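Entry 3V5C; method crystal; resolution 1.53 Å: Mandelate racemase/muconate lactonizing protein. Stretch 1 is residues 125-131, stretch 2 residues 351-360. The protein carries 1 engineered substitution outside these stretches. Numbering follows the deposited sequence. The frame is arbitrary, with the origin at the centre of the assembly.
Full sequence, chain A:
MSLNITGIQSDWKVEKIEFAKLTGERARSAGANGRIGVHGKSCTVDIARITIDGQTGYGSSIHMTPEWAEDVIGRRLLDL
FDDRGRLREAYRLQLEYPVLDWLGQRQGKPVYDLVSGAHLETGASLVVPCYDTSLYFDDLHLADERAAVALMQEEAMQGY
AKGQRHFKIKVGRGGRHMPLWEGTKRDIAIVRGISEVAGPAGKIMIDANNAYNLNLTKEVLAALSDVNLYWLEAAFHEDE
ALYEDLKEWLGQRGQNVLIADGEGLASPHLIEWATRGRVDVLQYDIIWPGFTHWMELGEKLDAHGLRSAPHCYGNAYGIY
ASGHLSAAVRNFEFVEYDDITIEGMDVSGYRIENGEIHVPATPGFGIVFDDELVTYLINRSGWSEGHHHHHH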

ATOM      1  N   SER A 125      12.009  -7.418 -16.783  1.00 23.80           N
ATOM      2  CA  SER A 125      11.764  -6.294 -15.886  1.00 24.49           C
ATOM      3  C   SER A 125      10.434  -6.460 -15.172  1.00 22.61           C
ATOM      4  O   SER A 125       9.462  -6.958 -15.760  1.00 26.79           O
ATOM      5  N   LEU A 126      10.397  -6.028 -13.911  1.00 23.04           N
ATOM      6  CA  LEU A 126       9.173  -6.023 -13.125  1.00 16.95           C
ATOM      7  C   LEU A 126       8.458  -4.694 -13.288  1.00 15.71           C
ATOM      8  O   LEU A 126       8.942  -3.655 -12.842  1.00 18.42           O
ATOM      9  N   VAL A 127       7.304  -4.751 -13.931  1.00 15.22           N
ATOM     10  CA  VAL A 127       6.480  -3.568 -14.171  1.00 16.38           C
ATOM     11  C   VAL A 127       5.110  -3.876 -13.575  1.00 15.52           C
ATOM     12  O   VAL A 127       4.500  -4.882 -13.915  1.00 16.35           O
ATOM     13  N   VAL A 128       4.631  -3.009 -12.683  1.00 10.74           N
ATOM     14  CA  VAL A 128       3.470  -3.323 -11.858  1.00 13.12           C
ATOM     15  C   VAL A 128       2.425  -2.213 -11.986  1.00 11.61           C
ATOM     16  O   VAL A 128       2.761  -1.040 -11.889  1.00 13.41           O
ATOM     17  N   PRO A 129       1.156  -2.577 -12.203  1.00 11.83           N
ATOM     18  CA  PRO A 129       0.139  -1.517 -12.251  1.00 11.06           C
ATOM     19  C   PRO A 129       0.109  -0.691 -10.967  1.00 12.66           C
ATOM     20  O   PRO A 129       0.299  -1.227  -9.885  1.00 12.05           O
ATOM     21  N   CYS A 130      -0.127   0.608 -11.083  1.00 11.15           N
ATOM     22  CA  CYS A 130      -0.333   1.427  -9.901  1.00 10.95           C
ATOM     23  C   CYS A 130      -1.512   2.352 -10.120  1.00 13.00           C
ATOM     24  O   CYS A 130      -1.999   2.504 -11.245  1.00 12.57           O
ATOM     25  N   TYR A 131      -1.963   2.970  -9.037  1.00 11.25           N
ATOM     26  CA  TYR A 131      -3.007   3.976  -9.128  1.00  9.25           C
ATOM     27  C   TYR A 131      -2.705   5.133  -8.213  1.00  8.38           C
ATOM     28  O   TYR A 131      -1.979   5.012  -7.232  1.00 10.54           O
ATOM     29  N   ARG A 351      10.396   4.346 -11.517  1.00 13.16           N
ATOM     30  CA  ARG A 351       9.723   5.367 -12.301  1.00 15.68           C
ATOM     31  C   ARG A 351       8.287   4.966 -12.627  1.00 16.12           C
ATOM     32  O   ARG A 351       7.952   3.775 -12.630  1.00 15.48           O
ATOM     33  N   ILE A 352       7.443   5.968 -12.867  1.00 15.35           N
ATOM     34  CA  ILE A 352       6.051   5.750 -13.257  1.00 13.31           C
ATOM     35  C   ILE A 352       5.859   6.078 -14.736  1.00 17.27           C
ATOM     36  O   ILE A 352       6.315   7.124 -15.219  1.00 17.77           O
ATOM     37  N   GLU A 353       5.185   5.195 -15.454  1.00 15.33           N
ATOM     38  CA  GLU A 353       4.906   5.434 -16.864  1.00 15.93           C
ATOM     39  C   GLU A 353       3.641   4.679 -17.240  1.00 15.37           C
ATOM     40  O   GLU A 353       3.496   3.497 -16.936  1.00 13.70           O
ATOM     41  N   ASN A 354       2.702   5.377 -17.866  1.00 15.69           N
ATOM     42  CA  ASN A 354       1.494   4.730 -18.365  1.00 14.91           C
ATOM     43  C   ASN A 354       0.763   3.855 -17.350  1.00 15.51           C
ATOM     44  O   ASN A 354       0.325   2.746 -17.664  1.00 15.67           O
ATOM     45  N   GLY A 355       0.658   4.359 -16.122  1.00 12.76           N
ATOM     46  CA  GLY A 355      -0.164   3.698 -15.117  1.00 13.59           C
ATOM     47  C   GLY A 355       0.505   2.487 -14.499  1.00 13.58           C
ATOM     48  O   GLY A 355      -0.175   1.618 -13.956  1.00 13.28           O
ATOM     49  N   GLU A 356       1.833   2.432 -14.595  1.00 14.64           N
ATOM     50  CA  GLU A 356       2.616   1.340 -14.020  1.00 12.66           C
ATOM     51  C   GLU A 356       3.865   1.874 -13.333  1.00 11.52           C
ATOM     52  O   GLU A 356       4.484   2.864 -13.787  1.00 13.35           O
ATOM     53  N   ILE A 357       4.244   1.206 -12.243  1.00 12.09           N
ATOM     54  CA  ILE A 357       5.506   1.485 -11.583  1.00 14.46           C
ATOM     55  C   ILE A 357       6.555   0.493 -12.062  1.00 11.77           C
ATOM     56  O   ILE A 357       6.327  -0.723 -12.064  1.00 13.40           O
ATOM     57  N   HIS A 358       7.688   1.018 -12.522  1.00 13.82           N
ATOM     58  CA  HIS A 358       8.790   0.189 -12.970  1.00 15.22           C
ATOM     59  C   HIS A 358       9.750  -0.027 -11.815  1.00 16.23           C
ATOM     60  O   HIS A 358      10.386   0.902 -11.346  1.00 15.72           O
ATOM     61  N   VAL A 359       9.795  -1.258 -11.325  1.00 15.72           N
ATOM     62  CA  VAL A 359      10.640  -1.610 -10.188  1.00 14.40           C
ATOM     63  C   VAL A 359      12.040  -1.949 -10.708  1.00 12.95           C
ATOM     64  O   VAL A 359      12.163  -2.777 -11.605  1.00 16.54           O
ATOM     65  N   PRO A 360      13.083  -1.313 -10.166  1.00 12.72           N
ATOM     66  CA  PRO A 360      14.449  -1.573 -10.661  1.00 14.03           C
ATOM     67  C   PRO A 360      14.933  -2.976 -10.275  1.00 17.18           C
ATOM     68  O   PRO A 360      14.455  -3.547  -9.292  1.00 15.01           O
TER

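The apolar centre of this contact lies on the sheet face that carries Leu126, Val128, Ile357 and Val359. Val128 pairs directly with Ile357, and both take chi1 t; Val128 CB comes within 3.8 Å of Ile357 CG2, a van der Waals distance. The end of the Ile357 side chain, with chi2 also t, then leads away from stretch 1. Val128 CG2 also reaches diagonally to Val359 CG2 at 4.1 Å, so one valine touches two neighbours on the opposing strand. Leu126 (chi1 t, chi2 p) extends the patch, its CB lying 4.1 Å from CB of Val359, itself chi1 t.

Cys130 closes the other end of this apolar surface. Its CA-to-CB bond points toward stretch 2, and the p rotamer sets SG 4.1 Å from Ile352 CG2 and 4.4 Å from Ile357 CB. Ile352 (m, m) starts sideways, but its end comes nearer, which explains how a residue of the preceding strand reaches the sulfur.

The backbone holds these side chains in antiparallel register. Val128 and Ile357 exchange two hydrogen bonds, Val128 N to Ile357 O at 2.9 Å and Ile357 N to Val128 O at 2.7 Å. Beyond them, Cys130 N donates to Gly355 O (3.0 Å, nearly linear at 172°) and Val359 N to Leu126 O (3.0 Å). Gly355 offers no side chain; its positive phi, in the type I' turn from Glu353 to Glu356, is one that favours glycine.

On the other face, Val127 (t) packs against His358 (m). Val127 CG1 sits 3.9 Å from the His358 ring centroid and only 17° off the ring normal, the geometry of a CH-pi contact over the face. Val127 CG2 approaches His358 ND1 at 3.5 Å, while Val127 CG1 also lies 3.3 Å from Glu356 OE1, so this valine borders the polar edge.

There Glu356 (chi1 m, chi2 t) points sideways, and its carboxylate is tied to stretch 1 through water 2, which donates to Val127 O at 3.0 Å and to Glu356 OE2 at 2.7 Å. Water 1 bridges the strands near Leu126 and Val359: it accepts from Leu126 N at 2.9 Å and donates to Val359 O at 2.8 Å. Farther out, Arg351 makes no contact with stretch 1; its NH1 instead forms a salt bridge with Glu353 OE1, a very short 2.4 Å hydrogen bond within stretch 2.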

ATOM      1  CB  SER A 125      11.775  -4.971 -16.656  1.00 24.82           C
ATOM      2  OG  SER A 125      13.078  -4.680 -17.124  1.00 27.81           O
ATOM      3  CB  LEU A 126       9.454  -6.277 -11.643  1.00 16.04           C
ATOM      4  CG  LEU A 126       8.175  -6.424 -10.812  1.00 16.67           C
ATOM      5  CD1 LEU A 126       7.256  -7.475 -11.421  1.00 23.62           C
ATOM      6  CD2 LEU A 126       8.497  -6.752  -9.376  1.00 19.12           C
ATOM      7  CB  VAL A 127       6.358  -3.275 -15.699  1.00 18.13           C
ATOM      8  CG1 VAL A 127       5.506  -2.044 -15.959  1.00 18.18           C
ATOM      9  CG2 VAL A 127       7.755  -3.100 -16.328  1.00 18.93           C
ATOM     10  CB  VAL A 128       3.897  -3.440 -10.362  1.00 12.29           C
ATOM     11  CG1 VAL A 128       2.785  -3.984  -9.504  1.00 11.80           C
ATOM     12  CG2 VAL A 128       5.126  -4.333 -10.220  1.00 12.80           C
ATOM     13  CB  PRO A 129      -1.174  -2.298 -12.390  1.00 12.46           C
ATOM     14  CG  PRO A 129      -0.760  -3.604 -13.016  1.00 17.48           C
ATOM     15  CD  PRO A 129       0.578  -3.914 -12.413  1.00 15.62           C
ATOM     16  CB  CYS A 130       0.898   2.270  -9.584  1.00  8.84           C
ATOM     17  SG  CYS A 130       1.439   3.428 -10.894  1.00 13.22           S
ATOM     18  CB  TYR A 131      -4.413   3.405  -8.823  1.00  9.80           C
ATOM     19  CG  TYR A 131      -4.687   2.991  -7.378  1.00 11.18           C
ATOM     20  CD1 TYR A 131      -4.955   3.941  -6.396  1.00 10.91           C
ATOM     21  CD2 TYR A 131      -4.718   1.654  -7.016  1.00 15.11           C
ATOM     22  CE1 TYR A 131      -5.231   3.571  -5.096  1.00 14.25           C
ATOM     23  CE2 TYR A 131      -5.005   1.265  -5.713  1.00 13.49           C
ATOM     24  CZ  TYR A 131      -5.247   2.229  -4.753  1.00 12.87           C
ATOM     25  OH  TYR A 131      -5.526   1.876  -3.458  1.00 13.57           O
ATOM     26  CB  ARG A 351      10.516   5.681 -13.570  1.00 23.37           C
ATOM     27  CG  ARG A 351      10.721   4.494 -14.477  1.00 21.48           C
ATOM     28  CD  ARG A 351      11.580   4.855 -15.703  1.00 26.47           C
ATOM     29  NE  ARG A 351      11.534   3.780 -16.687  1.00 26.29           N
ATOM     30  CZ  ARG A 351      10.625   3.701 -17.652  1.00 27.60           C
ATOM     31  NH1 ARG A 351       9.704   4.647 -17.772  1.00 31.36           N
ATOM     32  NH2 ARG A 351      10.639   2.682 -18.501  1.00 33.31           N
ATOM     33  CB  ILE A 352       5.062   6.644 -12.468  1.00 15.87           C
ATOM     34  CG1 ILE A 352       5.290   6.560 -10.956  1.00 18.70           C
ATOM     35  CG2 ILE A 352       3.620   6.301 -12.849  1.00 15.98           C
ATOM     36  CD1 ILE A 352       5.246   5.156 -10.407  1.00 16.73           C
ATOM     37  CB  GLU A 353       6.096   5.009 -17.742  1.00 19.51           C
ATOM     38  CG  GLU A 353       5.884   5.223 -19.237  1.00 27.04           C
ATOM     39  CD  GLU A 353       7.018   4.647 -20.092  1.00 34.83           C
ATOM     40  OE1 GLU A 353       8.191   4.740 -19.681  1.00 37.38           O
ATOM     41  OE2 GLU A 353       6.733   4.098 -21.177  1.00 44.85           O
ATOM     42  CB  ASN A 354       1.801   3.944 -19.640  1.00 17.38           C
ATOM     43  CG  ASN A 354       2.170   4.854 -20.798  1.00 28.38           C
ATOM     44  OD1 ASN A 354       1.569   5.916 -20.977  1.00 33.24           O
ATOM     45  ND2 ASN A 354       3.164   4.451 -21.584  1.00 32.64           N
ATOM     46  CB  GLU A 356       3.042   0.345 -15.103  1.00 15.81           C
ATOM     47  CG  GLU A 356       1.885  -0.235 -15.931  1.00 18.06           C
ATOM     48  CD  GLU A 356       2.356  -1.153 -17.055  1.00 23.90           C
ATOM     49  OE1 GLU A 356       3.203  -0.725 -17.868  1.00 24.48           O
ATOM     50  OE2 GLU A 356       1.882  -2.305 -17.126  1.00 25.26           O
ATOM     51  CB  ILE A 357       5.357   1.508 -10.030  1.00 13.42           C
ATOM     52  CG1 ILE A 357       6.663   1.871  -9.345  1.00 12.36           C
ATOM     53  CG2 ILE A 357       4.825   0.169  -9.481  1.00 14.41           C
ATOM     54  CD1 ILE A 357       6.466   2.424  -7.917  1.00 14.82           C
ATOM     55  CB  HIS A 358       9.497   0.848 -14.162  1.00 13.39           C
ATOM     56  CG  HIS A 358       8.656   0.882 -15.397  1.00 15.82           C
ATOM     57  ND1 HIS A 358       9.002   0.212 -16.550  1.00 21.98           N
ATOM     58  CD2 HIS A 358       7.459   1.465 -15.644  1.00 16.76           C
ATOM     59  CE1 HIS A 358       8.066   0.401 -17.464  1.00 22.66           C
ATOM     60  NE2 HIS A 358       7.112   1.147 -16.937  1.00 17.98           N
ATOM     61  CB  VAL A 359      10.050  -2.822  -9.430  1.00 12.95           C
ATOM     62  CG1 VAL A 359      10.901  -3.141  -8.202  1.00 13.08           C
ATOM     63  CG2 VAL A 359       8.615  -2.538  -8.994  1.00 14.80           C
ATOM     64  CB  PRO A 360      15.296  -0.518  -9.919  1.00 16.15           C
ATOM     65  CG  PRO A 360      14.523  -0.275  -8.644  1.00 13.68           C
ATOM     66  CD  PRO A 360      13.079  -0.286  -9.108  1.00 14.21           C
TER
HETATM   67  O   HOH W   1      12.951  -5.123 -12.821  1.00 21.06           O
HETATM   68  O   HOH W   2       2.200  -4.644 -15.815  1.00 34.50           O